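PDB 4YLE: periplasmic binding protein/LacI transcriptional regulator from Burkholderia multivorans, which probably binds a simple sugar in the periplasm and delivers it to an ABC transporter as the solute-binding component of the uptake system. Local coordinates for residues 100-105 with 173-178. Sequence-based numbering, arbitrary orientation.
Sequences PADSKA and VSTTTN
At the interlobe cleft of a periplasmic binding protein, the loop after strand 95-98 of one lobe touches the start of helix 177-193 of the other, Ser103 against Thr177. Thr177 N, in the helix's first turn, donates to Ser103 OG at 3.1 Å in a nearly straight bond (169°). With OG beside its own backbone N (chi1 -74°), the Ser103 hydroxyl is turned to the helix start; both it and Thr177 OG1 also hydrogen-bond to Arg126 O, which brings them together on one carbonyl. Beside this, Ser103 N makes a weak bond of 3.4 Å to Thr175 O. A type I turn from Val173 to Thr176, closed by Thr176 N to Val173 O, leads into the helix, with Thr176 as its N-cap. In the two-lobed periplasmic binding protein fold, loops at the C-terminal ends of the parallel strands line the cleft; an unidentified ligand, probably from the crystallisation liquor, lies about 7 Å from the Thr176 side chain. Thr176 CG2 rests 3.5 Å from Ala101 O. Asp102 shapes the facing loop as an Asx turn: OD1 accepts from Lys104 N almost in line with its C-O bond and from Ala105 N well above the carboxylate plane (62°), while OD2 comes within 3.6 Å of Thr175 OG1.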
ATOM      1  N   PRO A 100      -4.297  -3.258  -6.667  1.00 21.80           N
ATOM      2  CA  PRO A 100      -4.663  -2.322  -7.744  1.00 24.05           C
ATOM      3  C   PRO A 100      -4.103  -0.916  -7.564  1.00 24.23           C
ATOM      4  O   PRO A 100      -4.062  -0.399  -6.440  1.00 23.09           O
ATOM      5  CB  PRO A 100      -6.196  -2.325  -7.691  1.00 26.63           C
ATOM      6  CG  PRO A 100      -6.547  -2.740  -6.331  1.00 25.58           C
ATOM      7  CD  PRO A 100      -5.466  -3.665  -5.862  1.00 22.37           C
ATOM      8  N   ALA A 101      -3.669  -0.313  -8.666  1.00 26.08           N
ATOM      9  CA  ALA A 101      -3.064   1.021  -8.642  1.00 25.36           C
ATOM     10  C   ALA A 101      -4.106   2.120  -8.424  1.00 32.63           C
ATOM     11  O   ALA A 101      -3.762   3.247  -8.015  1.00 27.15           O
ATOM     12  CB  ALA A 101      -2.310   1.275  -9.933  1.00 26.52           C
ATOM     13  N   ASP A 102      -5.361   1.779  -8.722  1.00 29.26           N
ATOM     14  CA  ASP A 102      -6.519   2.670  -8.611  1.00 31.21           C
ATOM     15  C   ASP A 102      -7.700   1.840  -8.113  1.00 38.47           C
ATOM     16  O   ASP A 102      -7.960   0.782  -8.665  1.00 31.90           O
ATOM     17  CB  ASP A 102      -6.830   3.288  -9.970  1.00 33.99           C
ATOM     18  CG  ASP A 102      -7.875   4.376  -9.903  1.00 41.66           C
ATOM     19  OD1 ASP A 102      -8.977   4.132  -9.370  1.00 38.56           O
ATOM     20  OD2 ASP A 102      -7.597   5.485 -10.413  1.00 47.27           O
ATOM     21  N   SER A 103      -8.388   2.284  -7.067  1.00 32.01           N
ATOM     22  CA  SER A 103      -9.456   1.470  -6.459  1.00 32.46           C
ATOM     23  C   SER A 103     -10.737   1.379  -7.313  1.00 35.62           C
ATOM     24  O   SER A 103     -11.563   0.487  -7.124  1.00 36.18           O
ATOM     25  CB  SER A 103      -9.798   2.033  -5.086  1.00 32.35           C
ATOM     26  OG  SER A 103      -8.750   1.709  -4.168  1.00 29.22           O
ATOM     27  N   LYS A 104     -10.898   2.325  -8.228  1.00 37.84           N
ATOM     28  CA  LYS A 104     -12.044   2.287  -9.150  1.00 41.10           C
ATOM     29  C   LYS A 104     -11.690   1.808 -10.555  1.00 41.72           C
ATOM     30  O   LYS A 104     -12.456   1.063 -11.199  1.00 43.38           O
ATOM     31  CB  LYS A 104     -12.679   3.678  -9.256  1.00 43.95           C
ATOM     32  CG  LYS A 104     -13.340   4.156  -7.981  1.00 44.44           C
ATOM     33  CD  LYS A 104     -14.267   5.334  -8.266  1.00 48.20           C
ATOM     34  CE  LYS A 104     -14.385   6.294  -7.106  1.00 66.34           C
ATOM     35  NZ  LYS A 104     -13.123   7.068  -6.912  1.00 70.96           N
ATOM     36  N   ALA A 105     -10.544   2.260 -11.046  1.00 40.67           N
ATOM     37  CA  ALA A 105     -10.224   2.111 -12.458  1.00 41.97           C
ATOM     38  C   ALA A 105      -9.887   0.680 -12.856  1.00 40.79           C
ATOM     39  O   ALA A 105      -9.994   0.327 -14.024  1.00 42.54           O
ATOM     40  CB  ALA A 105      -9.080   3.025 -12.827  1.00 41.40           C
ATOM     41  N   VAL A 173      -1.670   8.162  -3.410  1.00 19.45           N
ATOM     42  CA  VAL A 173      -2.598   8.453  -4.520  1.00 19.86           C
ATOM     43  C   VAL A 173      -4.014   8.584  -3.962  1.00 23.96           C
ATOM     44  O   VAL A 173      -4.548   7.642  -3.406  1.00 23.96           O
ATOM     45  CB  VAL A 173      -2.523   7.342  -5.611  1.00 26.77           C
ATOM     46  CG1 VAL A 173      -3.639   7.466  -6.608  1.00 30.81           C
ATOM     47  CG2 VAL A 173      -1.176   7.372  -6.324  1.00 25.82           C
ATOM     48  N   SER A 174      -4.615   9.765  -4.112  1.00 24.48           N
ATOM     49  CA  SER A 174      -5.852  10.100  -3.389  1.00 27.85           C
ATOM     50  C   SER A 174      -7.089   9.279  -3.783  1.00 28.14           C
ATOM     51  O   SER A 174      -8.064   9.236  -3.038  1.00 37.67           O
ATOM     52  CB  SER A 174      -6.139  11.593  -3.556  1.00 32.88           C
ATOM     53  OG  SER A 174      -5.074  12.325  -2.969  1.00 35.20           O
ATOM     54  N   THR A 175      -7.018   8.566  -4.898  1.00 30.35           N
ATOM     55  CA  THR A 175      -8.123   7.728  -5.341  1.00 35.66           C
ATOM     56  C   THR A 175      -7.937   6.272  -4.920  1.00 42.06           C
ATOM     57  O   THR A 175      -8.522   5.354  -5.506  1.00 39.17           O
ATOM     58  CB  THR A 175      -8.253   7.795  -6.843  1.00 35.43           C
ATOM     59  OG1 THR A 175      -6.994   7.450  -7.421  1.00 38.69           O
ATOM     60  CG2 THR A 175      -8.654   9.219  -7.278  1.00 41.32           C
ATOM     61  N   THR A 176      -7.093   6.049  -3.925  1.00 29.80           N
ATOM     62  CA  THR A 176      -6.950   4.699  -3.400  1.00 26.57           C
ATOM     63  C   THR A 176      -7.494   4.641  -2.000  1.00 29.05           C
ATOM     64  O   THR A 176      -7.345   5.567  -1.202  1.00 24.18           O
ATOM     65  CB  THR A 176      -5.487   4.195  -3.417  1.00 23.45           C
ATOM     66  OG1 THR A 176      -4.645   5.037  -2.612  1.00 24.80           O
ATOM     67  CG2 THR A 176      -4.972   4.161  -4.830  1.00 23.47           C
ATOM     68  N   THR A 177      -8.152   3.530  -1.718  1.00 25.69           N
ATOM     69  CA  THR A 177      -8.653   3.290  -0.393  1.00 26.66           C
ATOM     70  C   THR A 177      -7.524   3.338   0.627  1.00 26.95           C
ATOM     71  O   THR A 177      -7.677   3.942   1.688  1.00 22.67           O
ATOM     72  CB  THR A 177      -9.379   1.941  -0.336  1.00 25.63           C
ATOM     73  OG1 THR A 177     -10.373   1.926  -1.352  1.00 30.70           O
ATOM     74  CG2 THR A 177     -10.013   1.723   1.023  1.00 29.12           C
ATOM     75  N   ASN A 178      -6.371   2.750   0.323  1.00 21.22           N
ATOM     76  CA  ASN A 178      -5.370   2.667   1.378  1.00 20.09           C
ATOM     77  C   ASN A 178      -4.770   4.037   1.672  1.00 19.68           C
ATOM     78  O   ASN A 178      -4.481   4.341   2.818  1.00 19.32           O
ATOM     79  CB  ASN A 178      -4.288   1.605   1.090  1.00 20.10           C
ATOM     80  CG  ASN A 178      -3.555   1.790  -0.206  1.00 21.06           C
ATOM     81  OD1 ASN A 178      -4.021   2.426  -1.137  1.00 22.43           O
ATOM     82  ND2 ASN A 178      -2.378   1.173  -0.283  1.00 25.92           N
TER